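Local coordinates for small ribosomal subunit biogenesis GTPase RsgA (Thermotoga maritima, PDB 1U0L), which is a circularly permuted GTPase that binds GDP and zinc and probably assists the late maturation of the 30S ribosomal subunit, at residues S100-D105 against Y285-K290; D105-L110 against P229-L234; E162-L167 against F219-Y224. All coordinates share one frame; numbering follows the deposited sequence.

Overall arrangement
Contacts 1 and 2 hold the same element, helix 101-113, at successive turns: they share D105, their centres lie about 12 Å apart, and they touch through I103 and L234. Contact 1, partly buried where helix 282-296, which follows the zinc ligands, meets the GTPase domain, is polar, an asparagine and a lysine meeting hydroxyl, carboxylate and ring. Contact 2, buried near the centre of the chain, is apolar, two phenylalanine rings each met over a face by an aliphatic carbon. Contact 3, partly buried, lies across the chain's centre from contact 1, about 30 Å between centres. Chemistry follows place: polar bonds join the GTPase domain to that helix, whereas contacts within the domain rely on rings and aliphatic carbons.

Contact 1: S100-D105 against Y285-K290; sequences STYIID and YENYVK
T101 opens the contact with its hydroxyl, on the first turn of a helix whose N-cap is S100, where OG of S100 accepts from the backbone N of I103. With OG1 between its own backbone N and carbonyl carbon (chi1 60°), T101 accepts from ND2 of N287 at 3.0 Å, close to the amide plane. Y102 borders the other branch of that amide: OD1 of N287 stands 3.2 Å from Y102 CB, at the ring's edge and near its plane. The K290 chain passes CE1 of Y102 with its CG and bends to set NZ over the ring face, 4.8 Å from the centroid, a cation-pi contact, while the phenol oxygen bonds NZ of K106. One turn beyond T101, D105 OD2 accepts from ND2 of N287 as well, again at 3.0 Å, on the anti side of the carboxylate and 26° out of its plane; OD1 goes to R284 and Y143, so this buried carboxylate is gripped at both oxygens. An alanine in place of N287 would probably leave T101 OG1 and D105 OD2 without their shared donor and open a gap beside Y102. Segment 285-290 of helix 282-296, which follows the zinc-binding residues, thus runs at 67° to segment 101-105 of the GTPase domain, while T101 and I104 also rest on Y143 of helix 130-143.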
loop_
_atom_site.group_PDB
_atom_site.type_symbol
_atom_site.label_atom_id
_atom_site.label_comp_id
_atom_site.label_asym_id
_atom_site.label_seq_id
_atom_site.Cartn_x
_atom_site.Cartn_y
_atom_site.Cartn_z
ATOM N N SER A 100 13.007 -10.288 -4.766
ATOM C CA SER A 100 13.628 -10.967 -3.638
ATOM C C SER A 100 12.705 -10.872 -2.437
ATOM O O SER A 100 11.976 -9.887 -2.291
ATOM C CB SER A 100 14.942 -10.288 -3.278
ATOM O OG SER A 100 14.672 -9.033 -2.663
ATOM N N THR A 101 12.743 -11.873 -1.563
ATOM C CA THR A 101 11.897 -11.833 -0.377
ATOM C C THR A 101 12.247 -10.584 0.421
ATOM O O THR A 101 11.387 -9.995 1.073
ATOM C CB THR A 101 12.099 -13.065 0.531
ATOM O OG1 THR A 101 13.464 -13.115 0.965
ATOM C CG2 THR A 101 11.738 -14.347 -0.212
ATOM N N TYR A 102 13.511 -10.174 0.363
ATOM C CA TYR A 102 13.938 -8.983 1.090
ATOM C C TYR A 102 13.130 -7.754 0.668
ATOM O O TYR A 102 12.623 -7.017 1.517
ATOM C CB TYR A 102 15.428 -8.719 0.867
ATOM C CG TYR A 102 15.888 -7.407 1.452
ATOM C CD1 TYR A 102 16.185 -7.293 2.810
ATOM C CD2 TYR A 102 15.995 -6.271 0.655
ATOM C CE1 TYR A 102 16.578 -6.080 3.363
ATOM C CE2 TYR A 102 16.384 -5.050 1.191
ATOM C CZ TYR A 102 16.675 -4.960 2.543
ATOM O OH TYR A 102 17.070 -3.754 3.085
ATOM N N ILE A 103 13.024 -7.528 -0.641
ATOM C CA ILE A 103 12.250 -6.400 -1.147
ATOM C C ILE A 103 10.806 -6.574 -0.714
ATOM O O ILE A 103 10.177 -5.625 -0.257
ATOM C CB ILE A 103 12.319 -6.298 -2.698
ATOM C CG1 ILE A 103 13.458 -5.357 -3.096
ATOM C CG2 ILE A 103 10.988 -5.795 -3.269
ATOM C CD1 ILE A 103 14.800 -5.816 -2.616
ATOM N N ILE A 104 10.291 -7.794 -0.844
ATOM C CA ILE A 104 8.918 -8.088 -0.444
ATOM C C ILE A 104 8.645 -7.742 1.024
ATOM O O ILE A 104 7.606 -7.158 1.348
ATOM C CB ILE A 104 8.568 -9.576 -0.628
ATOM C CG1 ILE A 104 8.600 -9.966 -2.097
ATOM C CG2 ILE A 104 7.184 -9.843 -0.090
ATOM C CD1 ILE A 104 8.212 -11.402 -2.337
ATOM N N ASP A 105 9.566 -8.103 1.912
ATOM C CA ASP A 105 9.374 -7.830 3.330
ATOM C C ASP A 105 9.523 -6.355 3.673
ATOM O O ASP A 105 8.929 -5.871 4.643
ATOM C CB ASP A 105 10.329 -8.684 4.177
ATOM C CG ASP A 105 10.019 -10.163 4.067
ATOM O OD1 ASP A 105 8.842 -10.499 3.762
ATOM O OD2 ASP A 105 10.940 -10.984 4.288
ATOM N N TYR A 285 13.036 -13.979 9.261
ATOM C CA TYR A 285 13.980 -13.605 10.301
ATOM C C TYR A 285 15.196 -12.874 9.712
ATOM O O TYR A 285 15.580 -11.785 10.160
ATOM C CB TYR A 285 14.464 -14.844 11.059
ATOM C CG TYR A 285 15.374 -14.457 12.191
ATOM C CD1 TYR A 285 14.863 -13.838 13.323
ATOM C CD2 TYR A 285 16.754 -14.585 12.078
ATOM C CE1 TYR A 285 15.697 -13.342 14.308
ATOM C CE2 TYR A 285 17.601 -14.091 13.063
ATOM C CZ TYR A 285 17.062 -13.464 14.174
ATOM O OH TYR A 285 17.882 -12.912 15.135
ATOM N N GLU A 286 15.784 -13.508 8.702
ATOM C CA GLU A 286 16.963 -13.023 8.003
ATOM C C GLU A 286 16.831 -11.581 7.548
ATOM O O GLU A 286 17.666 -10.736 7.887
ATOM C CB GLU A 286 17.227 -13.931 6.803
ATOM C CG GLU A 286 18.498 -13.646 6.046
ATOM C CD GLU A 286 18.715 -14.639 4.927
ATOM O OE1 GLU A 286 17.882 -14.680 3.995
ATOM O OE2 GLU A 286 19.713 -15.385 4.982
ATOM N N ASN A 287 15.777 -11.304 6.786
ATOM C CA ASN A 287 15.546 -9.965 6.271
ATOM C C ASN A 287 15.277 -8.967 7.397
ATOM O O ASN A 287 15.732 -7.806 7.329
ATOM C CB ASN A 287 14.393 -9.990 5.268
ATOM C CG ASN A 287 14.721 -10.810 4.036
ATOM O OD1 ASN A 287 15.780 -10.637 3.439
ATOM N ND2 ASN A 287 13.813 -11.705 3.644
ATOM N N TYR A 288 14.551 -9.414 8.431
ATOM C CA TYR A 288 14.255 -8.553 9.570
ATOM C C TYR A 288 15.563 -8.123 10.253
ATOM O O TYR A 288 15.750 -6.947 10.572
ATOM C CB TYR A 288 13.364 -9.264 10.589
ATOM C CG TYR A 288 13.430 -8.592 11.944
ATOM C CD1 TYR A 288 13.014 -7.265 12.110
ATOM C CD2 TYR A 288 14.024 -9.237 13.031
ATOM C CE1 TYR A 288 13.201 -6.600 13.313
ATOM C CE2 TYR A 288 14.217 -8.584 14.239
ATOM C CZ TYR A 288 13.808 -7.267 14.375
ATOM O OH TYR A 288 14.039 -6.615 15.566
ATOM N N VAL A 289 16.466 -9.072 10.485
ATOM C CA VAL A 289 17.745 -8.746 11.112
ATOM C C VAL A 289 18.566 -7.801 10.231
ATOM O O VAL A 289 19.158 -6.845 10.732
ATOM C CB VAL A 289 18.569 -10.017 11.395
ATOM C CG1 VAL A 289 19.950 -9.641 11.896
ATOM C CG2 VAL A 289 17.848 -10.874 12.418
ATOM N N LYS A 290 18.597 -8.077 8.923
ATOM C CA LYS A 290 19.309 -7.237 7.961
ATOM C C LYS A 290 18.766 -5.820 8.085
ATOM O O LYS A 290 19.520 -4.855 8.238
ATOM C CB LYS A 290 19.073 -7.744 6.541
ATOM C CG LYS A 290 19.643 -6.849 5.442
ATOM C CD LYS A 290 21.163 -6.935 5.337
ATOM C CE LYS A 290 21.691 -6.029 4.230
ATOM N NZ LYS A 290 20.995 -6.274 2.933
#

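Contact 2: D105-L110 against P229-L234; sequences DKFLVL and PGFANL
F231, next after the DTPG sequence that ends at G230, the G3 motif that leads into switch II in P-loop GTPases, and L234, three residues on, pack here against K106, F107 and L110 of helix 101-113. F231 is the centre of an inverse gamma turn and the first residue of a type I turn, closed by the bond from L234 N to F231 O at 2.8 Å; the turn brings F231 and L234 to the same helix. Two ring faces carry the contact. CD2 of L234 sits over the middle of the F107 ring, 3.3 Å from its centroid and 15° off the normal, a CH-pi contact. The second has the roles exchanged: the helix supplies the aliphatic carbon and the loop the ring, with L110 CB 3.8 Å from the F231 centroid. The two side chains run antiparallel alongside one another, with L110 CD1 3.4 Å from F231 CB. F231 O lies at the edge of the F107 ring, 3.5 Å from CE2. F107 also touches L90 of strand 87-92 and comes near G176 of the P-loop, while the backbone of G230 bonds to M174 on strand 171-175. The F107 side chain is about 10 Å from bound GDP, which places the contact near, not in, the nucleotide site. Partly exposed, K106 crosses the same leucine at a slant, its CG 3.8 Å from CD2 of L234.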
loop_
_atom_site.group_PDB
_atom_site.type_symbol
_atom_site.label_atom_id
_atom_site.label_comp_id
_atom_site.label_asym_id
_atom_site.label_seq_id
_atom_site.Cartn_x
_atom_site.Cartn_y
_atom_site.Cartn_z
ATOM N N ASP A 105 9.566 -8.103 1.912
ATOM C CA ASP A 105 9.374 -7.830 3.330
ATOM C C ASP A 105 9.523 -6.355 3.673
ATOM O O ASP A 105 8.929 -5.871 4.643
ATOM C CB ASP A 105 10.329 -8.684 4.177
ATOM C CG ASP A 105 10.019 -10.163 4.067
ATOM O OD1 ASP A 105 8.842 -10.499 3.762
ATOM O OD2 ASP A 105 10.940 -10.984 4.288
ATOM N N LYS A 106 10.306 -5.635 2.878
ATOM C CA LYS A 106 10.478 -4.213 3.127
ATOM C C LYS A 106 9.160 -3.537 2.760
ATOM O O LYS A 106 8.708 -2.600 3.432
ATOM C CB LYS A 106 11.628 -3.663 2.299
ATOM C CG LYS A 106 11.741 -2.172 2.356
ATOM C CD LYS A 106 13.130 -1.704 2.056
ATOM C CE LYS A 106 14.079 -2.130 3.161
ATOM N NZ LYS A 106 15.444 -1.555 2.933
ATOM N N PHE A 107 8.532 -4.040 1.702
ATOM C CA PHE A 107 7.249 -3.510 1.263
ATOM C C PHE A 107 6.195 -3.769 2.330
ATOM O O PHE A 107 5.440 -2.858 2.700
ATOM C CB PHE A 107 6.831 -4.153 -0.056
ATOM C CG PHE A 107 7.243 -3.367 -1.250
ATOM C CD1 PHE A 107 7.818 -3.993 -2.348
ATOM C CD2 PHE A 107 7.059 -1.987 -1.281
ATOM C CE1 PHE A 107 8.211 -3.252 -3.469
ATOM C CE2 PHE A 107 7.446 -1.232 -2.394
ATOM C CZ PHE A 107 8.027 -1.869 -3.495
ATOM N N LEU A 108 6.150 -5.010 2.821
ATOM C CA LEU A 108 5.197 -5.381 3.859
ATOM C C LEU A 108 5.449 -4.551 5.117
ATOM O O LEU A 108 4.507 -4.056 5.727
ATOM C CB LEU A 108 5.306 -6.877 4.173
ATOM C CG LEU A 108 4.857 -7.805 3.041
ATOM C CD1 LEU A 108 5.219 -9.239 3.372
ATOM C CD2 LEU A 108 3.359 -7.665 2.818
ATOM N N VAL A 109 6.714 -4.382 5.494
ATOM C CA VAL A 109 7.042 -3.587 6.672
ATOM C C VAL A 109 6.414 -2.202 6.510
ATOM O O VAL A 109 5.778 -1.688 7.430
ATOM C CB VAL A 109 8.570 -3.441 6.855
ATOM C CG1 VAL A 109 8.872 -2.376 7.895
ATOM C CG2 VAL A 109 9.170 -4.768 7.299
ATOM N N LEU A 110 6.585 -1.609 5.331
ATOM C CA LEU A 110 6.016 -0.294 5.038
ATOM C C LEU A 110 4.482 -0.277 5.104
ATOM O O LEU A 110 3.879 0.647 5.654
ATOM C CB LEU A 110 6.465 0.179 3.655
ATOM C CG LEU A 110 7.898 0.687 3.592
ATOM C CD1 LEU A 110 8.277 0.914 2.146
ATOM C CD2 LEU A 110 8.051 1.956 4.404
ATOM N N PRO A 229 2.339 4.532 -8.092
ATOM C CA PRO A 229 2.527 3.411 -7.159
ATOM C C PRO A 229 2.961 3.806 -5.763
ATOM O O PRO A 229 3.537 4.882 -5.556
ATOM C CB PRO A 229 3.582 2.540 -7.847
ATOM C CG PRO A 229 3.520 2.949 -9.273
ATOM C CD PRO A 229 3.324 4.446 -9.181
ATOM N N GLY A 230 2.698 2.893 -4.828
ATOM C CA GLY A 230 3.023 3.086 -3.431
ATOM C C GLY A 230 4.421 3.562 -3.115
ATOM O O GLY A 230 4.955 4.475 -3.759
ATOM N N PHE A 231 5.021 2.930 -2.115
ATOM C CA PHE A 231 6.349 3.294 -1.648
ATOM C C PHE A 231 7.449 2.844 -2.593
ATOM O O PHE A 231 8.352 2.104 -2.197
ATOM C CB PHE A 231 6.593 2.673 -0.285
ATOM C CG PHE A 231 5.339 2.284 0.442
ATOM C CD1 PHE A 231 4.568 1.220 -0.007
ATOM C CD2 PHE A 231 4.952 2.957 1.599
ATOM C CE1 PHE A 231 3.432 0.827 0.685
ATOM C CE2 PHE A 231 3.820 2.572 2.298
ATOM C CZ PHE A 231 3.056 1.503 1.842
ATOM N N ALA A 232 7.379 3.310 -3.836
ATOM C CA ALA A 232 8.357 2.950 -4.848
ATOM C C ALA A 232 9.783 3.243 -4.426
ATOM O O ALA A 232 10.720 2.628 -4.935
ATOM C CB ALA A 232 8.045 3.660 -6.148
ATOM N N ASN A 233 9.965 4.170 -3.496
ATOM C CA ASN A 233 11.313 4.490 -3.062
ATOM C C ASN A 233 11.765 3.640 -1.879
ATOM O O ASN A 233 12.821 3.897 -1.302
ATOM C CB ASN A 233 11.425 5.967 -2.715
ATOM C CG ASN A 233 10.447 6.378 -1.660
ATOM O OD1 ASN A 233 10.413 5.807 -0.572
ATOM N ND2 ASN A 233 9.634 7.377 -1.972
ATOM N N LEU A 234 10.972 2.631 -1.525
ATOM C CA LEU A 234 11.313 1.726 -0.429
ATOM C C LEU A 234 12.152 2.411 0.653
ATOM O O LEU A 234 13.259 1.970 0.961
ATOM C CB LEU A 234 12.086 0.526 -0.988
ATOM C CG LEU A 234 11.314 -0.425 -1.912
ATOM C CD1 LEU A 234 12.284 -1.257 -2.732
ATOM C CD2 LEU A 234 10.396 -1.337 -1.088
#

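Contact 3: E162-L167 against F219-Y224; sequences ELKEYL and FDFGGY
F221 and F219 project from the hairpin loop between strands 216-218 and 224-226, at the border of the GTPase sheet, and pack as an aromatic pair against K164 and L167 at the C-terminal end of helix 160-167. No hydrogen bond crosses; the contact is made by rings and aliphatic carbons. The loop is held by its own backbone bonds, G222 N to F219 O in a type I turn and F219 N to G223 O. A chi1 of 50° sets CG of F221 between its backbone N and carbonyl carbon. The F221 ring has CB of F219 over one face, 3.5 Å above the plane and offset toward the rim, and the carbonyl O of K164 over the opposite face. From that helix side K164 CG reaches F221 CE2 at 3.3 Å; the K164 chain runs on extended, and its NZ forms a salt bridge with OE2 of E161. At the ring's edge, near its plane, L167 CB lies 3.6 Å from F221 CE1. The same leucine turns its CD1 to the second ring, 3.7 Å from F219 CZ. G223 has backbone angles that suit glycine; L167 O is 4.2 Å from its CA, and a CB here would probably crowd that oxygen. I189 of helix 182-189 touches K164, L167 and F221, and L186 touches F219. Backbone bonds from G222 to G169 and from Y224 to K170 and S172 tie the hairpin to the chain leaving helix 160-167 and entering strand 171-175.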
loop_
_atom_site.group_PDB
_atom_site.type_symbol
_atom_site.label_atom_id
_atom_site.label_comp_id
_atom_site.label_asym_id
_atom_site.label_seq_id
_atom_site.Cartn_x
_atom_site.Cartn_y
_atom_site.Cartn_z
ATOM N N GLU A 162 -10.862 -12.503 -9.163
ATOM C CA GLU A 162 -10.689 -12.738 -7.742
ATOM C C GLU A 162 -10.064 -11.509 -7.105
ATOM O O GLU A 162 -10.337 -11.204 -5.955
ATOM C CB GLU A 162 -9.768 -13.931 -7.468
ATOM C CG GLU A 162 -9.583 -14.193 -5.972
ATOM C CD GLU A 162 -8.496 -15.214 -5.641
ATOM O OE1 GLU A 162 -8.351 -16.217 -6.376
ATOM O OE2 GLU A 162 -7.792 -15.025 -4.618
ATOM N N LEU A 163 -9.207 -10.813 -7.846
ATOM C CA LEU A 163 -8.545 -9.636 -7.306
ATOM C C LEU A 163 -9.500 -8.456 -7.254
ATOM O O LEU A 163 -9.374 -7.581 -6.396
ATOM C CB LEU A 163 -7.311 -9.278 -8.137
ATOM C CG LEU A 163 -6.533 -8.029 -7.689
ATOM C CD1 LEU A 163 -5.948 -8.272 -6.301
ATOM C CD2 LEU A 163 -5.439 -7.692 -8.693
ATOM N N LYS A 164 -10.452 -8.423 -8.180
ATOM C CA LYS A 164 -11.438 -7.352 -8.195
ATOM C C LYS A 164 -12.178 -7.434 -6.872
ATOM O O LYS A 164 -12.626 -6.429 -6.326
ATOM C CB LYS A 164 -12.434 -7.554 -9.330
ATOM C CG LYS A 164 -12.130 -6.777 -10.588
ATOM C CD LYS A 164 -13.044 -7.241 -11.711
ATOM C CE LYS A 164 -12.694 -6.581 -13.024
ATOM N NZ LYS A 164 -13.342 -7.307 -14.147
ATOM N N GLU A 165 -12.285 -8.644 -6.346
ATOM C CA GLU A 165 -12.980 -8.832 -5.093
ATOM C C GLU A 165 -12.375 -8.074 -3.917
ATOM O O GLU A 165 -13.106 -7.686 -3.019
ATOM C CB GLU A 165 -13.087 -10.317 -4.762
ATOM C CG GLU A 165 -14.430 -10.659 -4.176
ATOM C CD GLU A 165 -15.569 -10.046 -4.984
ATOM O OE1 GLU A 165 -15.729 -10.429 -6.166
ATOM O OE2 GLU A 165 -16.294 -9.173 -4.439
ATOM N N TYR A 166 -11.063 -7.852 -3.906
ATOM C CA TYR A 166 -10.452 -7.124 -2.793
ATOM C C TYR A 166 -10.453 -5.630 -3.013
ATOM O O TYR A 166 -10.417 -4.863 -2.055
ATOM C CB TYR A 166 -8.987 -7.503 -2.560
ATOM C CG TYR A 166 -8.725 -8.920 -2.177
ATOM C CD1 TYR A 166 -8.688 -9.922 -3.138
ATOM C CD2 TYR A 166 -8.531 -9.271 -0.848
ATOM C CE1 TYR A 166 -8.468 -11.246 -2.779
ATOM C CE2 TYR A 166 -8.315 -10.592 -0.478
ATOM C CZ TYR A 166 -8.289 -11.571 -1.451
ATOM O OH TYR A 166 -8.117 -12.880 -1.101
ATOM N N LEU A 167 -10.451 -5.209 -4.271
ATOM C CA LEU A 167 -10.408 -3.791 -4.568
ATOM C C LEU A 167 -11.732 -3.099 -4.308
ATOM O O LEU A 167 -11.762 -1.909 -3.997
ATOM C CB LEU A 167 -9.976 -3.587 -6.016
ATOM C CG LEU A 167 -8.603 -4.179 -6.337
ATOM C CD1 LEU A 167 -8.326 -4.005 -7.827
ATOM C CD2 LEU A 167 -7.528 -3.503 -5.486
ATOM N N PHE A 219 -12.940 2.783 -9.700
ATOM C CA PHE A 219 -13.123 1.479 -10.315
ATOM C C PHE A 219 -14.558 1.296 -10.769
ATOM O O PHE A 219 -15.496 1.800 -10.145
ATOM C CB PHE A 219 -12.779 0.354 -9.335
ATOM C CG PHE A 219 -11.317 0.029 -9.270
ATOM C CD1 PHE A 219 -10.657 -0.020 -8.045
ATOM C CD2 PHE A 219 -10.601 -0.236 -10.431
ATOM C CE1 PHE A 219 -9.304 -0.327 -7.974
ATOM C CE2 PHE A 219 -9.247 -0.545 -10.373
ATOM C CZ PHE A 219 -8.598 -0.590 -9.143
ATOM N N ASP A 220 -14.719 0.558 -11.856
ATOM C CA ASP A 220 -16.032 0.262 -12.395
ATOM C C ASP A 220 -16.932 -0.221 -11.274
ATOM O O ASP A 220 -18.072 0.219 -11.139
ATOM C CB ASP A 220 -15.918 -0.847 -13.438
ATOM C CG ASP A 220 -16.236 -0.367 -14.826
ATOM O OD1 ASP A 220 -16.264 0.866 -15.026
ATOM O OD2 ASP A 220 -16.450 -1.220 -15.718
ATOM N N PHE A 221 -16.387 -1.122 -10.465
ATOM C CA PHE A 221 -17.110 -1.753 -9.374
ATOM C C PHE A 221 -17.088 -1.032 -8.039
ATOM O O PHE A 221 -17.376 -1.644 -7.006
ATOM C CB PHE A 221 -16.567 -3.162 -9.193
ATOM C CG PHE A 221 -15.068 -3.213 -9.100
ATOM C CD1 PHE A 221 -14.416 -2.831 -7.931
ATOM C CD2 PHE A 221 -14.307 -3.606 -10.189
ATOM C CE1 PHE A 221 -13.028 -2.840 -7.854
ATOM C CE2 PHE A 221 -12.926 -3.619 -10.121
ATOM C CZ PHE A 221 -12.283 -3.236 -8.951
ATOM N N GLY A 222 -16.750 0.253 -8.041
ATOM C CA GLY A 222 -16.727 0.994 -6.792
ATOM C C GLY A 222 -15.442 0.786 -6.021
ATOM O O GLY A 222 -15.036 -0.343 -5.726
ATOM N N GLY A 223 -14.795 1.890 -5.680
ATOM C CA GLY A 223 -13.540 1.819 -4.961
ATOM C C GLY A 223 -12.565 2.632 -5.780
ATOM O O GLY A 223 -12.886 3.026 -6.903
ATOM N N TYR A 224 -11.388 2.902 -5.231
ATOM C CA TYR A 224 -10.401 3.667 -5.966
ATOM C C TYR A 224 -9.023 3.073 -5.847
ATOM O O TYR A 224 -8.722 2.345 -4.894
ATOM C CB TYR A 224 -10.289 5.089 -5.448
ATOM C CG TYR A 224 -11.560 5.876 -5.365
ATOM C CD1 TYR A 224 -12.429 5.728 -4.279
ATOM C CD2 TYR A 224 -11.840 6.867 -6.307
ATOM C CE1 TYR A 224 -13.535 6.558 -4.126
ATOM C CE2 TYR A 224 -12.945 7.702 -6.162
ATOM C CZ TYR A 224 -13.782 7.546 -5.069
ATOM O OH TYR A 224 -14.826 8.416 -4.896
#